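Local coordinates for protein PUF4 (Saccharomyces cerevisiae, PDB 3BWT) that binds mRNA through a domain of Pumilio repeats and serves as a PUF-family regulator of gene expression, at residues A4-D9 with C25-K30; A42-T47 with T73-V78; V248-L253 with L288-D293; D293-H296 with L302-R305. All coordinates share one frame; numbering follows the deposited sequence.

Contact 1 of 4, residues A4-D9 with C25-K30; sequences ADAVLD and CRFLQK
At the N-terminal end of the Pumilio-repeat solenoid, the loop around Ala-6, Val-7 and Leu-8 is laid against Phe-27 of helix 22-34, a helix of the first repeat. Every close approach across the contact involves this ring. Its CG stands opposite the backbone N (chi1 173°), which sends the ring out from the helix with its far edge leading. That edge meets mainly backbone. CE1 lies 3.9 Å from the carbonyl O of Ala-6, which sits near the ring plane, and CZ is 3.9 Å from the carbonyl C of Val-7. One step further along, the backbone N of Leu-8 is again 3.9 Å from Phe-27 CZ, so the loop runs past the rim of the ring. The methyl of Ala-6 adds an apolar touch, CB to Phe-27 CE1 at 4.2 Å. The Phe-27 ring also meets the rings of Phe-3 and Tyr-11, making a small aromatic group at this end. Leu-8 and Leu-28 do not meet directly, yet both rest on Ile-15 of helix 15-18. Replacing Phe-27 with an alanine would probably leave the loop at Ala-6 to Leu-8 without its main support from this helix and rob Phe-3 and Tyr-11 of their shared partner. Between the two segments there is no hydrogen bond, and the contact rests on dispersion and shape, perhaps with a slight electrostatic gain where the aromatic C-H edge faces the carbonyl oxygen of Ala-6.

Contact 2 of 4, residues A42-T47 with T73-V78; sequences AIFEET and TEQRIV
Gln-75 is the first residue of 73-78 to meet the other helix, and it does so over the ring of Phe-44, whose CG is anti to the backbone N (chi1 167°), pointing the ring at helix 73-83. Gln-75 CG sits above the middle of that ring, 3.6 Å from the centroid and only 3° off the normal, a CH-pi contact; Gln-75 CB lies 3.6 Å from Phe-44 CE1. The amide beyond is held from its own surroundings: OE1 takes the N-H of Thr-72, and NE2 gives to Asp-41 OD1. A water donates to Glu-45 OE2 and weakly accepts from Gln-75 NE2, 3.3 Å from that nitrogen. Helices 37-47 and 73-83 are successive members of the outer layer of the solenoid, which in PUF proteins backs the row of helices facing the RNA. Arg-76 turns away from Phe-44; its NH2 bonds back to Thr-73 OG1 at 3.0 Å, while NE pairs with Glu-112 of the next outer helix, 110-120. Val-78, one turn on from Gln-75, comes in at the ring edge, its CB 3.8 Å from Phe-44 CZ and near the ring plane. With Phe-44 cut back to an alanine, the Gln-75 chain would probably lose the surface beneath it and Val-78 an apolar neighbour.

Contact 3 of 4, residues V248-L253 with L288-D293; sequences VIEKIL and LQTALD
Thr-290 is turned so that its two branches divide the work: with chi1 at -75°, OG1 lies opposite the carbonyl carbon and faces Glu-250, while CG2 lies opposite the backbone N and faces Leu-253. The glutamate chain bends at chi2 (-144°), which brings its carboxylate across to the hydroxyl. Glu-250 OE2 and Thr-290 OG1 are 3.1 Å apart, a weak hydrogen bond whose proton is not settled, since the carbonyl O of Tyr-286 is a rival acceptor one helical turn earlier. Beside this polar pair the contact is apolar. Thr-290 CG2 is 3.6 Å from Leu-253 CB and 3.7 Å from Leu-253 CD1, so the methyl packs against both the root and one tip of the leucine, the two chains crossing at a slant. The same CD1 reaches past to Ala-291, 4.4 Å from its CB. The segment axes run almost parallel, 5° apart, with a closest approach of 9.9 Å. These are neighbouring helices of repeats 7 and 8, in the row that, as in other PUF proteins, lines the concave RNA-binding face. Leu-253 also packs on Met-262 and Ile-263 of helix 256-279; on the far sides, Val-248 touches helix 205-219 and Leu-292 touches helix 322-328.

Contact 4 of 4, residues D293-H296 with L302-R305; sequences DISH and LYKR
Tyr-303 lies beside Ser-295 and His-296, and can be followed outward from its backbone. CB starts next to the serine, 3.5 Å from Ser-295 OG, an oxygen that also sits near the plane of the tyrosine ring, at its edge. CG is 3.7 Å from His-296 CA. On one flank CD1 comes 3.4 Å from His-296 CB, and CE1 stays close to the same carbon. Further out, CE2 and CZ both lie 3.9 Å from His-296 ND1, which hovers over the middle of the ring. With CG opposite the backbone N in both residues (chi1 173° for each), the two side chains run alongside each other in the same direction. Their rings make an edge-to-face pair, the imidazole edge toward the phenol face, centroids 4.8 Å apart and planes at 61°. At the tip, OH hydrogen-bonds to the carbonyl O of Met-330, tying the ring to the C-terminal tail. Ser-295 OG is itself engaged within its helix, by Ala-291 O and Leu-292 O. Leu-302 adds its CB against that of Ser-295. Helices 284-298 and 300-310, joined by a very short turn, form a helical hairpin in Pumilio repeat 8, at the C-terminal end of the solenoid.

How the contacts relate
Contacts 1 and 2 belong to the N-terminal end of the solenoid, contacts 3 and 4 to the C-terminal end, with the centres of contacts 1 and 3 about 58 Å apart. Contact 1 is only partly buried and pins a loop; the other three are buried and join helices. Helix 22-34 of contact 1 is followed in the chain by helix 37-47 of contact 2, and the two touch where Leu-28 O meets Ile-43 CD1. Contacts 3 and 4 share helix 284-298 and Asp-293, one facing the preceding repeat, the other the next helix of its own repeat. Aromatic rings govern contacts 1, 2 and 4, met by backbone, a glutamine chain and an imidazole respectively, whereas contact 3 combines a weak glutamate-threonine hydrogen bond with aliphatic packing.

Contact 1 of 4, residues A4-D9 with C25-K30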
# COMPACT_ATOMS: atom_id res chain seq x y z
N ALA A 4 -25.26 25.97 19.73
CA ALA A 4 -26.24 24.97 20.16
C ALA A 4 -27.67 25.40 19.86
O ALA A 4 -28.51 24.59 19.46
CB ALA A 4 -26.07 24.66 21.64
N ASP A 5 -27.94 26.69 20.06
CA ASP A 5 -29.26 27.23 19.80
C ASP A 5 -29.19 28.28 18.71
O ASP A 5 -29.83 29.33 18.81
CB ASP A 5 -29.84 27.87 21.06
CG ASP A 5 -30.05 26.87 22.17
OD1 ASP A 5 -30.71 25.83 21.93
OD2 ASP A 5 -29.55 27.13 23.28
N ALA A 6 -28.40 28.01 17.68
CA ALA A 6 -28.27 28.94 16.56
C ALA A 6 -28.85 28.34 15.30
O ALA A 6 -29.20 27.15 15.26
CB ALA A 6 -26.82 29.36 16.35
N VAL A 7 -28.94 29.16 14.26
CA VAL A 7 -29.69 28.80 13.07
C VAL A 7 -28.95 29.24 11.80
O VAL A 7 -28.39 30.33 11.75
CB VAL A 7 -31.10 29.42 13.13
CG1 VAL A 7 -31.68 29.63 11.73
CG2 VAL A 7 -32.01 28.56 14.00
N LEU A 8 -28.93 28.38 10.79
CA LEU A 8 -28.22 28.68 9.56
C LEU A 8 -28.51 30.11 9.10
O LEU A 8 -27.61 30.87 8.74
CB LEU A 8 -28.60 27.69 8.47
CG LEU A 8 -27.55 27.34 7.42
CD1 LEU A 8 -28.21 26.95 6.11
CD2 LEU A 8 -26.57 28.48 7.19
N ASP A 9 -29.79 30.48 9.13
CA ASP A 9 -30.21 31.74 8.52
C ASP A 9 -29.57 32.98 9.13
O ASP A 9 -29.50 34.02 8.48
CB ASP A 9 -31.73 31.85 8.51
CG ASP A 9 -32.37 30.91 7.51
OD1 ASP A 9 -31.65 30.36 6.66
OD2 ASP A 9 -33.61 30.72 7.58
N CYS A 25 -17.25 25.09 12.13
CA CYS A 25 -17.25 24.02 11.13
C CYS A 25 -18.22 22.91 11.49
O CYS A 25 -18.98 22.43 10.64
CB CYS A 25 -15.84 23.45 10.93
SG CYS A 25 -14.79 24.44 9.85
N ARG A 26 -18.22 22.49 12.75
CA ARG A 26 -19.06 21.38 13.16
C ARG A 26 -20.53 21.79 13.10
O ARG A 26 -21.38 21.00 12.69
CB ARG A 26 -18.66 20.84 14.54
CG ARG A 26 -17.38 20.01 14.50
CD ARG A 26 -17.03 19.38 15.85
NE ARG A 26 -15.78 18.62 15.78
CZ ARG A 26 -15.70 17.32 15.47
NH1 ARG A 26 -16.80 16.63 15.22
NH2 ARG A 26 -14.52 16.72 15.43
N PHE A 27 -20.80 23.04 13.47
CA PHE A 27 -22.12 23.62 13.30
C PHE A 27 -22.58 23.47 11.85
O PHE A 27 -23.66 22.93 11.58
CB PHE A 27 -22.12 25.10 13.68
CG PHE A 27 -23.41 25.81 13.36
CD1 PHE A 27 -24.54 25.60 14.13
CD2 PHE A 27 -23.49 26.68 12.28
CE1 PHE A 27 -25.73 26.24 13.83
CE2 PHE A 27 -24.67 27.32 11.98
CZ PHE A 27 -25.80 27.10 12.76
N LEU A 28 -21.76 23.94 10.92
CA LEU A 28 -22.08 23.87 9.51
C LEU A 28 -22.27 22.44 9.03
O LEU A 28 -23.19 22.15 8.27
CB LEU A 28 -20.99 24.55 8.70
CG LEU A 28 -20.85 26.04 8.96
CD1 LEU A 28 -19.86 26.65 8.00
CD2 LEU A 28 -22.20 26.70 8.81
N GLN A 29 -21.39 21.55 9.46
CA GLN A 29 -21.46 20.17 9.05
C GLN A 29 -22.77 19.58 9.53
O GLN A 29 -23.36 18.72 8.86
CB GLN A 29 -20.27 19.39 9.60
CG GLN A 29 -18.95 19.71 8.90
CD GLN A 29 -17.74 19.23 9.68
OE1 GLN A 29 -17.57 18.03 9.92
NE2 GLN A 29 -16.89 20.17 10.09
N LYS A 30 -23.22 20.04 10.69
CA LYS A 30 -24.49 19.60 11.25
C LYS A 30 -25.58 20.00 10.28
O LYS A 30 -26.31 19.15 9.76
CB LYS A 30 -24.73 20.26 12.61
CG LYS A 30 -25.89 19.67 13.41
CD LYS A 30 -26.03 20.35 14.78
CE LYS A 30 -26.42 21.83 14.65
NZ LYS A 30 -26.53 22.56 15.96

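Contact 2 of 4, residues A42-T47 with T73-V78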
# COMPACT_ATOMS: atom_id res chain seq x y z
N ALA A 42 -26.19 27.38 0.38
CA ALA A 42 -25.72 28.54 1.11
C ALA A 42 -24.23 28.41 1.38
O ALA A 42 -23.45 29.36 1.21
CB ALA A 42 -26.47 28.66 2.41
N ILE A 43 -23.83 27.21 1.80
CA ILE A 43 -22.45 26.98 2.16
C ILE A 43 -21.56 26.89 0.92
O ILE A 43 -20.44 27.39 0.91
CB ILE A 43 -22.32 25.74 3.06
CG1 ILE A 43 -22.91 26.07 4.44
CG2 ILE A 43 -20.86 25.30 3.19
CD1 ILE A 43 -23.24 24.86 5.27
N PHE A 44 -22.08 26.29 -0.15
CA PHE A 44 -21.37 26.26 -1.42
C PHE A 44 -21.10 27.67 -1.93
O PHE A 44 -19.98 28.01 -2.32
CB PHE A 44 -22.15 25.45 -2.46
CG PHE A 44 -21.65 25.62 -3.87
CD1 PHE A 44 -20.61 24.84 -4.36
CD2 PHE A 44 -22.24 26.55 -4.73
CE1 PHE A 44 -20.16 24.99 -5.67
CE2 PHE A 44 -21.80 26.70 -6.03
CZ PHE A 44 -20.76 25.92 -6.50
N GLU A 45 -22.12 28.51 -1.92
CA GLU A 45 -21.96 29.86 -2.45
C GLU A 45 -20.95 30.70 -1.66
O GLU A 45 -20.22 31.50 -2.24
CB GLU A 45 -23.30 30.59 -2.54
CG GLU A 45 -24.25 29.97 -3.52
CD GLU A 45 -23.73 29.97 -4.96
OE1 GLU A 45 -22.72 30.65 -5.24
OE2 GLU A 45 -24.35 29.28 -5.81
N GLU A 46 -20.91 30.52 -0.34
CA GLU A 46 -20.02 31.34 0.49
C GLU A 46 -18.62 30.77 0.71
O GLU A 46 -17.76 31.47 1.24
CB GLU A 46 -20.69 31.68 1.82
CG GLU A 46 -21.87 32.61 1.67
CD GLU A 46 -22.26 33.29 2.95
OE1 GLU A 46 -21.37 33.90 3.57
OE2 GLU A 46 -23.45 33.21 3.34
N THR A 47 -18.38 29.52 0.31
CA THR A 47 -17.06 28.92 0.49
C THR A 47 -16.38 28.49 -0.81
O THR A 47 -15.22 28.13 -0.80
CB THR A 47 -17.08 27.72 1.45
OG1 THR A 47 -17.56 26.57 0.75
CG2 THR A 47 -17.96 27.98 2.66
N THR A 73 -24.32 17.64 -8.32
CA THR A 73 -23.26 17.37 -9.27
C THR A 73 -22.75 18.66 -9.92
O THR A 73 -21.55 18.82 -10.14
CB THR A 73 -23.70 16.36 -10.33
OG1 THR A 73 -23.66 15.05 -9.75
CG2 THR A 73 -22.75 16.40 -11.52
N GLU A 74 -23.66 19.59 -10.18
CA GLU A 74 -23.26 20.86 -10.76
C GLU A 74 -22.27 21.55 -9.83
O GLU A 74 -21.21 22.01 -10.24
CB GLU A 74 -24.47 21.76 -11.03
CG GLU A 74 -25.32 21.34 -12.23
CD GLU A 74 -26.05 20.02 -11.99
OE1 GLU A 74 -26.78 19.91 -10.98
OE2 GLU A 74 -25.89 19.09 -12.82
N GLN A 75 -22.63 21.60 -8.55
CA GLN A 75 -21.81 22.29 -7.57
C GLN A 75 -20.49 21.56 -7.38
O GLN A 75 -19.42 22.18 -7.35
CB GLN A 75 -22.55 22.40 -6.25
CG GLN A 75 -23.67 23.41 -6.27
CD GLN A 75 -24.68 23.17 -5.17
OE1 GLN A 75 -24.92 22.03 -4.77
NE2 GLN A 75 -25.28 24.24 -4.68
N ARG A 76 -20.56 20.24 -7.28
CA ARG A 76 -19.37 19.44 -7.11
C ARG A 76 -18.37 19.70 -8.22
O ARG A 76 -17.16 19.79 -7.98
CB ARG A 76 -19.71 17.96 -7.06
CG ARG A 76 -18.55 17.10 -6.60
CD ARG A 76 -18.96 15.66 -6.33
NE ARG A 76 -19.40 15.01 -7.56
CZ ARG A 76 -20.66 14.68 -7.81
NH1 ARG A 76 -21.60 14.92 -6.91
NH2 ARG A 76 -20.98 14.10 -8.96
N ILE A 77 -18.87 19.82 -9.45
CA ILE A 77 -18.00 20.06 -10.59
C ILE A 77 -17.30 21.41 -10.51
O ILE A 77 -16.18 21.57 -11.00
CB ILE A 77 -18.77 19.92 -11.92
CG1 ILE A 77 -19.31 18.49 -12.03
CG2 ILE A 77 -17.86 20.19 -13.10
CD1 ILE A 77 -20.35 18.30 -13.09
N VAL A 78 -17.95 22.38 -9.87
CA VAL A 78 -17.36 23.69 -9.70
C VAL A 78 -16.25 23.63 -8.65
O VAL A 78 -15.17 24.21 -8.84
CB VAL A 78 -18.41 24.76 -9.29
CG1 VAL A 78 -17.72 26.08 -8.93
CG2 VAL A 78 -19.42 24.95 -10.40
O HOH W 1 -26.39 27.19 -5.62

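Contact 3 of 4, residues V248-L253 with L288-D293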
# COMPACT_ATOMS: atom_id res chain seq x y z
N VAL A 248 11.42 -12.43 1.51
CA VAL A 248 10.96 -13.07 0.30
C VAL A 248 11.12 -14.58 0.38
O VAL A 248 10.21 -15.33 0.04
CB VAL A 248 11.69 -12.51 -0.94
CG1 VAL A 248 11.21 -13.20 -2.20
CG2 VAL A 248 11.47 -11.01 -1.05
N ILE A 249 12.28 -15.05 0.83
CA ILE A 249 12.48 -16.49 0.94
C ILE A 249 11.37 -17.11 1.80
O ILE A 249 10.74 -18.09 1.38
CB ILE A 249 13.87 -16.84 1.49
CG1 ILE A 249 14.96 -16.33 0.55
CG2 ILE A 249 13.99 -18.33 1.65
CD1 ILE A 249 15.08 -17.12 -0.73
N GLU A 250 11.13 -16.54 2.98
CA GLU A 250 10.03 -16.94 3.85
C GLU A 250 8.66 -16.88 3.17
O GLU A 250 7.80 -17.74 3.39
CB GLU A 250 9.98 -16.04 5.09
CG GLU A 250 10.72 -16.58 6.30
CD GLU A 250 10.02 -16.23 7.59
OE1 GLU A 250 8.93 -15.61 7.53
OE2 GLU A 250 10.55 -16.57 8.67
N LYS A 251 8.45 -15.84 2.38
CA LYS A 251 7.19 -15.68 1.68
C LYS A 251 6.95 -16.89 0.77
O LYS A 251 5.86 -17.45 0.74
CB LYS A 251 7.19 -14.40 0.86
CG LYS A 251 5.91 -14.19 0.09
CD LYS A 251 4.73 -14.25 1.03
CE LYS A 251 3.44 -14.04 0.29
NZ LYS A 251 2.33 -13.76 1.24
N ILE A 252 7.99 -17.27 0.04
CA ILE A 252 7.97 -18.45 -0.82
C ILE A 252 7.82 -19.75 -0.02
O ILE A 252 7.04 -20.63 -0.38
CB ILE A 252 9.23 -18.51 -1.70
CG1 ILE A 252 9.22 -17.40 -2.74
CG2 ILE A 252 9.34 -19.86 -2.38
CD1 ILE A 252 10.59 -17.00 -3.23
N LEU A 253 8.57 -19.86 1.08
CA LEU A 253 8.46 -21.03 1.94
C LEU A 253 7.04 -21.19 2.47
O LEU A 253 6.63 -22.29 2.85
CB LEU A 253 9.43 -20.95 3.13
CG LEU A 253 10.90 -21.20 2.82
CD1 LEU A 253 11.71 -21.14 4.10
CD2 LEU A 253 11.08 -22.54 2.11
N LEU A 288 15.14 -20.84 8.75
CA LEU A 288 15.39 -22.24 9.04
C LEU A 288 14.20 -22.82 9.79
O LEU A 288 13.79 -23.94 9.53
CB LEU A 288 16.66 -22.39 9.88
CG LEU A 288 17.01 -23.85 10.17
CD1 LEU A 288 16.86 -24.67 8.89
CD2 LEU A 288 18.42 -23.99 10.75
N GLN A 289 13.68 -22.04 10.73
CA GLN A 289 12.57 -22.50 11.55
C GLN A 289 11.31 -22.60 10.71
O GLN A 289 10.48 -23.47 10.92
CB GLN A 289 12.32 -21.55 12.72
CG GLN A 289 11.22 -22.02 13.64
CD GLN A 289 11.04 -21.11 14.83
OE1 GLN A 289 11.73 -20.10 14.96
NE2 GLN A 289 10.09 -21.45 15.70
N THR A 290 11.18 -21.70 9.74
CA THR A 290 10.08 -21.78 8.81
C THR A 290 10.20 -23.06 7.99
O THR A 290 9.21 -23.75 7.77
CB THR A 290 10.03 -20.57 7.88
OG1 THR A 290 9.53 -19.45 8.62
CG2 THR A 290 9.11 -20.83 6.72
N ALA A 291 11.42 -23.36 7.55
CA ALA A 291 11.68 -24.52 6.70
C ALA A 291 11.25 -25.80 7.39
O ALA A 291 10.60 -26.65 6.78
CB ALA A 291 13.15 -24.58 6.34
N LEU A 292 11.63 -25.93 8.65
CA LEU A 292 11.23 -27.08 9.46
C LEU A 292 9.72 -27.12 9.68
O LEU A 292 9.12 -28.18 9.61
CB LEU A 292 11.94 -27.05 10.82
CG LEU A 292 13.44 -27.34 10.82
CD1 LEU A 292 14.13 -26.68 12.01
CD2 LEU A 292 13.69 -28.83 10.79
N ASP A 293 9.12 -25.97 9.95
CA ASP A 293 7.70 -25.90 10.25
C ASP A 293 6.89 -26.32 9.03
O ASP A 293 6.04 -27.20 9.12
CB ASP A 293 7.31 -24.49 10.69
CG ASP A 293 5.80 -24.34 10.93
OD1 ASP A 293 5.22 -25.16 11.66
OD2 ASP A 293 5.21 -23.39 10.37

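Contact 4 of 4, residues D293-H296 with L302-R305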
# COMPACT_ATOMS: atom_id res chain seq x y z
N ASP A 293 9.12 -25.97 9.95
CA ASP A 293 7.70 -25.90 10.25
C ASP A 293 6.89 -26.32 9.03
O ASP A 293 6.04 -27.20 9.12
CB ASP A 293 7.31 -24.49 10.69
CG ASP A 293 5.80 -24.34 10.93
OD1 ASP A 293 5.22 -25.16 11.66
OD2 ASP A 293 5.21 -23.39 10.37
N ILE A 294 7.18 -25.71 7.89
CA ILE A 294 6.51 -26.07 6.64
C ILE A 294 6.73 -27.54 6.30
O ILE A 294 5.77 -28.28 6.10
CB ILE A 294 6.97 -25.19 5.45
CG1 ILE A 294 6.56 -23.74 5.67
CG2 ILE A 294 6.39 -25.71 4.14
CD1 ILE A 294 5.08 -23.57 5.96
N SER A 295 7.99 -27.97 6.25
CA SER A 295 8.31 -29.33 5.85
C SER A 295 7.65 -30.39 6.73
O SER A 295 7.21 -31.43 6.23
CB SER A 295 9.83 -29.54 5.77
OG SER A 295 10.41 -29.50 7.06
N HIS A 296 7.57 -30.13 8.04
CA HIS A 296 6.86 -31.02 8.95
C HIS A 296 5.40 -31.19 8.56
O HIS A 296 4.81 -32.26 8.74
CB HIS A 296 6.92 -30.51 10.38
CG HIS A 296 6.07 -31.29 11.34
ND1 HIS A 296 6.38 -32.59 11.71
CD2 HIS A 296 4.93 -30.97 12.00
CE1 HIS A 296 5.46 -33.03 12.56
NE2 HIS A 296 4.58 -32.07 12.75
N LEU A 302 11.12 -34.51 3.55
CA LEU A 302 11.93 -33.30 3.62
C LEU A 302 12.22 -32.91 5.07
O LEU A 302 13.32 -32.49 5.40
CB LEU A 302 11.25 -32.16 2.86
CG LEU A 302 11.25 -32.24 1.32
CD1 LEU A 302 10.41 -31.12 0.69
CD2 LEU A 302 12.66 -32.21 0.76
N TYR A 303 11.22 -33.06 5.93
CA TYR A 303 11.36 -32.71 7.35
C TYR A 303 12.43 -33.55 8.04
O TYR A 303 13.30 -33.03 8.75
CB TYR A 303 10.02 -32.88 8.07
CG TYR A 303 10.10 -32.70 9.56
CD1 TYR A 303 10.19 -31.43 10.13
CD2 TYR A 303 10.09 -33.80 10.42
CE1 TYR A 303 10.26 -31.26 11.51
CE2 TYR A 303 10.16 -33.65 11.79
CZ TYR A 303 10.25 -32.37 12.34
OH TYR A 303 10.31 -32.21 13.70
N LYS A 304 12.34 -34.86 7.85
CA LYS A 304 13.31 -35.78 8.40
C LYS A 304 14.68 -35.49 7.81
O LYS A 304 15.70 -35.57 8.50
CB LYS A 304 12.89 -37.23 8.12
CG LYS A 304 11.63 -37.65 8.89
CD LYS A 304 11.69 -37.16 10.34
CE LYS A 304 10.53 -37.68 11.18
NZ LYS A 304 10.63 -37.20 12.60
N ARG A 305 14.70 -35.12 6.53
CA ARG A 305 15.96 -34.78 5.88
C ARG A 305 16.60 -33.52 6.51
O ARG A 305 17.79 -33.51 6.82
CB ARG A 305 15.77 -34.63 4.38
CG ARG A 305 17.08 -34.34 3.68
CD ARG A 305 16.92 -34.28 2.17
NE ARG A 305 18.18 -33.98 1.50
CZ ARG A 305 18.33 -33.85 0.19
NH1 ARG A 305 17.29 -34.03 -0.63
NH2 ARG A 305 19.52 -33.57 -0.32